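Local atomic coordinates of B12-binding domain-containing protein (Kitasatospora setae, PDB entry 6WTE), a protein that binds cobalamin and a [4Fe-4S] cluster and, as the radical SAM methylase TsrM, transfers methyl groups by a non-radical route. Residues S312-D315 against E316-D320; P383-P387 against E388-A392. All blocks are in the same frame, centred on the assembly; numbering follows the deposited sequence.

In the fold
Both contacts are helix starts in the radical SAM core, each at a place where a parallel strand hands over to the helix that follows it. From the N terminus, strand 304-309 runs out into a loop, and interaction 1 (312-320) turns that loop into helix 316-325. The chain then passes through strand 327-335, helix 357-369 and strand 373-380 before interaction 2 (383-392) closes the next loop onto helix 387-398. The two follow in series, neither nested nor crossed, with nearest atoms about 18 Å apart. Interaction 1 sets its helix against helix 278-294 and its loop against helix 357-369; interaction 2 ties its helix to strand 373-380 and helix 339-342.

Interaction 1: residues S312-D315 against E316-D320; sequences SPFD and EEFAD
F314 and F318 meet as an edge-to-face aromatic pair, the hydrophobic side of this helix start. The F318 ring turns its CD2-CE2 edge onto one face of F314, with planes at 87° and centroids 5.2 Å apart. The closest approach, F318 CD2 to F314 CD2 at 3.6 Å, falls toward the rim of the F314 ring and not over its centre. The F318 side chain reaches back to the loop because its CG lies opposite the backbone N (chi1 -169°). A319 CB comes to 4.0 Å from F314 CE1; a small residue suits this turn, where the helix passes close beside the ring.

The polar contacts belong to D315, the N-cap. Its CG sits between the backbone N and the carbonyl carbon (chi1 61°), which carries OD1 over the first turn, where D315 OD1 accepts from F318 N at 2.9 Å, nearly along the C-O axis. Aspartate suits the place: its short carboxylate can satisfy an amide that has no helical carbonyl before it, and its negative charge probably interacts favourably with the positive end of the helix dipole. The carbonyl of D315 begins the helical pattern, D315 O accepting from A319 N at 3.0 Å. The other carboxylate oxygen of D315, OD2, forms a salt bridge with K282; K282 also pairs with OE1 of E317, whose OE2 is met by R286, so two basic side chains of helix 278-294 probably offset the two acids.

Around this turn the loop after strand 304-309 enters helix 316-325. F318 packs against I278, K282 and L285 of helix 278-294, while F314 reaches L363 and C367 of helix 357-369, leaving the phenylalanine pair wedged between the helices that flank this strand-to-helix connection.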
ATOM      1  N   SER A 312       6.965  -5.635  17.766  1.00 12.03           N
ATOM      2  CA  SER A 312       8.121  -5.163  18.505  1.00 12.64           C
ATOM      3  C   SER A 312       8.868  -4.164  17.635  1.00 13.44           C
ATOM      4  O   SER A 312       8.986  -4.375  16.419  1.00 11.32           O
ATOM      5  CB  SER A 312       9.051  -6.325  18.893  1.00 17.08           C
ATOM      6  OG  SER A 312      10.206  -5.854  19.569  1.00 18.90           O
ATOM      7  N   PRO A 313       9.386  -3.070  18.216  1.00 14.08           N
ATOM      8  CA  PRO A 313       9.319  -2.713  19.634  1.00 13.95           C
ATOM      9  C   PRO A 313       8.052  -1.946  19.978  1.00 12.04           C
ATOM     10  O   PRO A 313       7.692  -1.001  19.273  1.00 13.39           O
ATOM     11  CB  PRO A 313      10.550  -1.832  19.825  1.00 13.13           C
ATOM     12  CG  PRO A 313      10.726  -1.151  18.489  1.00 12.72           C
ATOM     13  CD  PRO A 313      10.174  -2.094  17.436  1.00 17.24           C
ATOM     14  N   PHE A 314       7.385  -2.341  21.067  1.00 11.53           N
ATOM     15  CA  PHE A 314       6.170  -1.658  21.515  1.00 12.43           C
ATOM     16  C   PHE A 314       6.185  -1.739  23.041  1.00 15.33           C
ATOM     17  O   PHE A 314       5.651  -2.688  23.619  1.00 15.11           O
ATOM     18  CB  PHE A 314       4.910  -2.292  20.933  1.00 13.22           C
ATOM     19  CG  PHE A 314       3.679  -1.418  21.032  1.00 13.26           C
ATOM     20  CD1 PHE A 314       3.026  -1.233  22.245  1.00 11.15           C
ATOM     21  CD2 PHE A 314       3.165  -0.797  19.904  1.00 14.58           C
ATOM     22  CE1 PHE A 314       1.896  -0.437  22.331  1.00 11.98           C
ATOM     23  CE2 PHE A 314       2.038  -0.001  19.978  1.00 15.07           C
ATOM     24  CZ  PHE A 314       1.403   0.189  21.191  1.00 13.29           C
ATOM     25  N   ASP A 315       6.814  -0.751  23.679  1.00 14.40           N
ATOM     26  CA  ASP A 315       7.007  -0.808  25.122  1.00 15.11           C
ATOM     27  C   ASP A 315       6.110   0.204  25.829  1.00 16.18           C
ATOM     28  O   ASP A 315       5.323   0.930  25.209  1.00 15.24           O
ATOM     29  CB  ASP A 315       8.488  -0.618  25.491  1.00 16.31           C
ATOM     30  CG  ASP A 315       9.063   0.724  25.050  1.00 17.99           C
ATOM     31  OD1 ASP A 315       8.306   1.669  24.757  1.00 16.63           O
ATOM     32  OD2 ASP A 315      10.308   0.831  24.999  1.00 19.70           O
ATOM     33  N   GLU A 316       6.232   0.235  27.158  1.00 16.08           N
ATOM     34  CA  GLU A 316       5.350   1.071  27.966  1.00 16.14           C
ATOM     35  C   GLU A 316       5.521   2.546  27.627  1.00 17.72           C
ATOM     36  O   GLU A 316       4.533   3.286  27.519  1.00 15.94           O
ATOM     37  CB  GLU A 316       5.612   0.819  29.450  1.00 19.43           C
ATOM     38  CG  GLU A 316       4.673   1.562  30.379  1.00 21.14           C
ATOM     39  CD  GLU A 316       4.906   1.202  31.833  1.00 28.32           C
ATOM     40  OE1 GLU A 316       5.834   0.408  32.104  1.00 30.75           O
ATOM     41  OE2 GLU A 316       4.159   1.705  32.700  1.00 31.39           O
ATOM     42  N   GLU A 317       6.767   2.997  27.456  1.00 15.80           N
ATOM     43  CA  GLU A 317       6.998   4.394  27.099  1.00 17.58           C
ATOM     44  C   GLU A 317       6.340   4.736  25.770  1.00 16.86           C
ATOM     45  O   GLU A 317       5.760   5.817  25.613  1.00 16.41           O
ATOM     46  CB  GLU A 317       8.496   4.693  27.039  1.00 21.90           C
ATOM     47  CG  GLU A 317       8.802   6.146  26.677  1.00 20.33           C
ATOM     48  CD  GLU A 317      10.262   6.392  26.358  1.00 25.94           C
ATOM     49  OE1 GLU A 317      10.910   5.507  25.755  1.00 25.74           O
ATOM     50  OE2 GLU A 317      10.764   7.478  26.718  1.00 30.47           O
ATOM     51  N   PHE A 318       6.433   3.831  24.794  1.00 14.74           N
ATOM     52  CA  PHE A 318       5.790   4.072  23.508  1.00 14.79           C
ATOM     53  C   PHE A 318       4.283   4.192  23.671  1.00 13.06           C
ATOM     54  O   PHE A 318       3.659   5.096  23.104  1.00 14.06           O
ATOM     55  CB  PHE A 318       6.141   2.948  22.530  1.00 15.42           C
ATOM     56  CG  PHE A 318       5.737   3.227  21.100  1.00 13.70           C
ATOM     57  CD1 PHE A 318       6.156   4.379  20.460  1.00 15.19           C
ATOM     58  CD2 PHE A 318       4.961   2.318  20.392  1.00 13.10           C
ATOM     59  CE1 PHE A 318       5.794   4.634  19.139  1.00 12.32           C
ATOM     60  CE2 PHE A 318       4.607   2.561  19.068  1.00 13.99           C
ATOM     61  CZ  PHE A 318       5.020   3.726  18.446  1.00 12.85           C
ATOM     62  N   ALA A 319       3.683   3.309  24.478  1.00 14.68           N
ATOM     63  CA  ALA A 319       2.239   3.343  24.657  1.00 16.34           C
ATOM     64  C   ALA A 319       1.802   4.608  25.386  1.00 14.40           C
ATOM     65  O   ALA A 319       0.772   5.197  25.040  1.00 15.00           O
ATOM     66  CB  ALA A 319       1.769   2.095  25.404  1.00 13.77           C
ATOM     67  N   ASP A 320       2.575   5.048  26.388  1.00 15.63           N
ATOM     68  CA  ASP A 320       2.260   6.308  27.062  1.00 14.23           C
ATOM     69  C   ASP A 320       2.353   7.485  26.100  1.00 13.61           C
ATOM     70  O   ASP A 320       1.536   8.411  26.156  1.00 14.79           O
ATOM     71  CB  ASP A 320       3.196   6.532  28.248  1.00 16.74           C
ATOM     72  CG  ASP A 320       2.908   5.600  29.409  1.00 17.18           C
ATOM     73  OD1 ASP A 320       1.779   5.076  29.502  1.00 20.52           O
ATOM     74  OD2 ASP A 320       3.814   5.407  30.239  1.00 22.77           O
TER

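Interaction 2: residues P383-P387 against E388-A392; sequences PGETP and ETVRA
The backbone of E385 and T386 is extended, and from P387 it winds into helix 387-398 with T386 as the N-cap, V390 N donating to T386 O at 3.1 Å and R391 N to P387 O at 3.1 Å. This is a threonine-capped strand-to-helix connection in the radical SAM core. T386 OG1 accepts from T389 N at 3.2 Å, a bond of 156° at the hydrogen; the hydroxyl stands between the backbone N and the carbonyl carbon (chi1 65°), facing the otherwise unprovided amide of the first turn. P387 fits the position after the cap because the first turn of a helix asks for no amide hydrogen there, and its ring holds phi near helical values.

E388 lies alongside T386, its CG 3.2 Å from T386 OG1, and its carboxylate makes a salt bridge with R338. R391 lays its guanidinium with one face toward P387 O.

E385, buried, bends at chi2 (90°), bringing its carboxylate across T389 and against V390 CG2, 3.3 Å from E385 OE2. The same oxygen is hydrogen-bonded to H336 NE2, while OE1 takes the amide of G381, so both carboxylate oxygens of this buried acid have partners. V390 and E385 also pack on F380 of strand 373-380, fixing the helix start against the strand it follows. T389 suits its place through its hydroxyl, whose single proton has two acceptors within reach: T389 OG1 stands 2.6 Å from E385 OE2 and 2.7 Å from T386 O.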
ATOM      1  N   PRO A 383       4.177 -20.841   3.622  1.00 13.37           N
ATOM      2  CA  PRO A 383       4.786 -22.181   3.630  1.00 12.94           C
ATOM      3  C   PRO A 383       4.827 -22.764   5.036  1.00 12.78           C
ATOM      4  O   PRO A 383       5.230 -22.096   5.993  1.00 15.43           O
ATOM      5  CB  PRO A 383       6.190 -21.931   3.068  1.00 13.85           C
ATOM      6  CG  PRO A 383       6.015 -20.734   2.175  1.00 12.14           C
ATOM      7  CD  PRO A 383       5.044 -19.861   2.948  1.00 11.87           C
ATOM      8  N   GLY A 384       4.368 -24.011   5.155  1.00 13.30           N
ATOM      9  CA  GLY A 384       4.249 -24.704   6.421  1.00 13.77           C
ATOM     10  C   GLY A 384       2.834 -24.808   6.954  1.00 14.71           C
ATOM     11  O   GLY A 384       2.582 -25.619   7.857  1.00 16.21           O
ATOM     12  N   GLU A 385       1.903 -24.022   6.411  1.00 14.66           N
ATOM     13  CA  GLU A 385       0.565 -23.956   6.978  1.00 13.45           C
ATOM     14  C   GLU A 385      -0.182 -25.273   6.793  1.00 14.01           C
ATOM     15  O   GLU A 385      -0.215 -25.839   5.698  1.00 16.22           O
ATOM     16  CB  GLU A 385      -0.230 -22.813   6.345  1.00 13.13           C
ATOM     17  CG  GLU A 385      -1.472 -22.468   7.142  1.00 13.15           C
ATOM     18  CD  GLU A 385      -1.208 -21.405   8.201  1.00 12.83           C
ATOM     19  OE1 GLU A 385      -0.998 -20.243   7.821  1.00 13.89           O
ATOM     20  OE2 GLU A 385      -1.195 -21.737   9.407  1.00 15.52           O
ATOM     21  N   THR A 386      -0.777 -25.754   7.873  1.00 14.26           N
ATOM     22  CA  THR A 386      -1.675 -26.898   7.896  1.00 14.82           C
ATOM     23  C   THR A 386      -2.940 -26.458   8.607  1.00 14.83           C
ATOM     24  O   THR A 386      -2.970 -25.394   9.232  1.00 15.40           O
ATOM     25  CB  THR A 386      -1.052 -28.085   8.648  1.00 16.25           C
ATOM     26  OG1 THR A 386      -0.879 -27.713  10.017  1.00 18.10           O
ATOM     27  CG2 THR A 386       0.301 -28.482   8.048  1.00 15.25           C
ATOM     28  N   PRO A 387      -4.009 -27.256   8.547  1.00 15.32           N
ATOM     29  CA  PRO A 387      -5.198 -26.907   9.342  1.00 18.23           C
ATOM     30  C   PRO A 387      -4.898 -26.739  10.821  1.00 19.74           C
ATOM     31  O   PRO A 387      -5.490 -25.864  11.461  1.00 17.19           O
ATOM     32  CB  PRO A 387      -6.150 -28.081   9.077  1.00 19.57           C
ATOM     33  CG  PRO A 387      -5.759 -28.562   7.717  1.00 20.43           C
ATOM     34  CD  PRO A 387      -4.275 -28.381   7.631  1.00 19.26           C
ATOM     35  N   GLU A 388      -3.965 -27.518  11.378  1.00 17.59           N
ATOM     36  CA  GLU A 388      -3.687 -27.400  12.806  1.00 18.85           C
ATOM     37  C   GLU A 388      -2.906 -26.132  13.127  1.00 18.14           C
ATOM     38  O   GLU A 388      -3.092 -25.561  14.209  1.00 17.94           O
ATOM     39  CB  GLU A 388      -2.954 -28.646  13.324  1.00 21.21           C
ATOM     40  CG  GLU A 388      -1.474 -28.744  12.988  1.00 26.64           C
ATOM     41  CD  GLU A 388      -0.573 -28.255  14.113  1.00 31.54           C
ATOM     42  OE1 GLU A 388       0.643 -28.539  14.066  1.00 37.70           O
ATOM     43  OE2 GLU A 388      -1.079 -27.599  15.050  1.00 36.21           O
ATOM     44  N   THR A 389      -2.053 -25.661  12.208  1.00 15.85           N
ATOM     45  CA  THR A 389      -1.357 -24.401  12.455  1.00 16.56           C
ATOM     46  C   THR A 389      -2.325 -23.222  12.398  1.00 14.62           C
ATOM     47  O   THR A 389      -2.189 -22.269  13.172  1.00 15.46           O
ATOM     48  CB  THR A 389      -0.201 -24.199  11.466  1.00 16.28           C
ATOM     49  OG1 THR A 389      -0.694 -24.172  10.120  1.00 13.76           O
ATOM     50  CG2 THR A 389       0.850 -25.303  11.616  1.00 16.82           C
ATOM     51  N   VAL A 390      -3.321 -23.276  11.510  1.00 13.82           N
ATOM     52  CA  VAL A 390      -4.329 -22.216  11.463  1.00 13.97           C
ATOM     53  C   VAL A 390      -5.136 -22.184  12.758  1.00 14.40           C
ATOM     54  O   VAL A 390      -5.320 -21.122  13.368  1.00 16.30           O
ATOM     55  CB  VAL A 390      -5.246 -22.388  10.239  1.00 16.62           C
ATOM     56  CG1 VAL A 390      -6.341 -21.319  10.249  1.00 15.16           C
ATOM     57  CG2 VAL A 390      -4.445 -22.296   8.961  1.00 14.09           C
ATOM     58  N   ARG A 391      -5.634 -23.346  13.196  1.00 17.26           N
ATOM     59  CA  ARG A 391      -6.437 -23.394  14.419  1.00 18.06           C
ATOM     60  C   ARG A 391      -5.656 -22.870  15.615  1.00 21.06           C
ATOM     61  O   ARG A 391      -6.198 -22.124  16.444  1.00 19.13           O
ATOM     62  CB  ARG A 391      -6.905 -24.822  14.700  1.00 19.57           C
ATOM     63  CG  ARG A 391      -7.881 -25.386  13.701  1.00 29.16           C
ATOM     64  CD  ARG A 391      -8.508 -26.668  14.222  1.00 41.52           C
ATOM     65  NE  ARG A 391      -9.115 -27.447  13.147  1.00 45.86           N
ATOM     66  CZ  ARG A 391      -8.553 -28.519  12.596  1.00 43.54           C
ATOM     67  NH1 ARG A 391      -7.371 -28.945  13.026  1.00 36.19           N
ATOM     68  NH2 ARG A 391      -9.177 -29.167  11.621  1.00 47.37           N
ATOM     69  N   ALA A 392      -4.383 -23.257  15.725  1.00 19.44           N
ATOM     70  CA  ALA A 392      -3.565 -22.791  16.840  1.00 21.16           C
ATOM     71  C   ALA A 392      -3.451 -21.275  16.835  1.00 16.67           C
ATOM     72  O   ALA A 392      -3.540 -20.634  17.890  1.00 15.57           O
ATOM     73  CB  ALA A 392      -2.181 -23.430  16.778  1.00 16.67           C
TER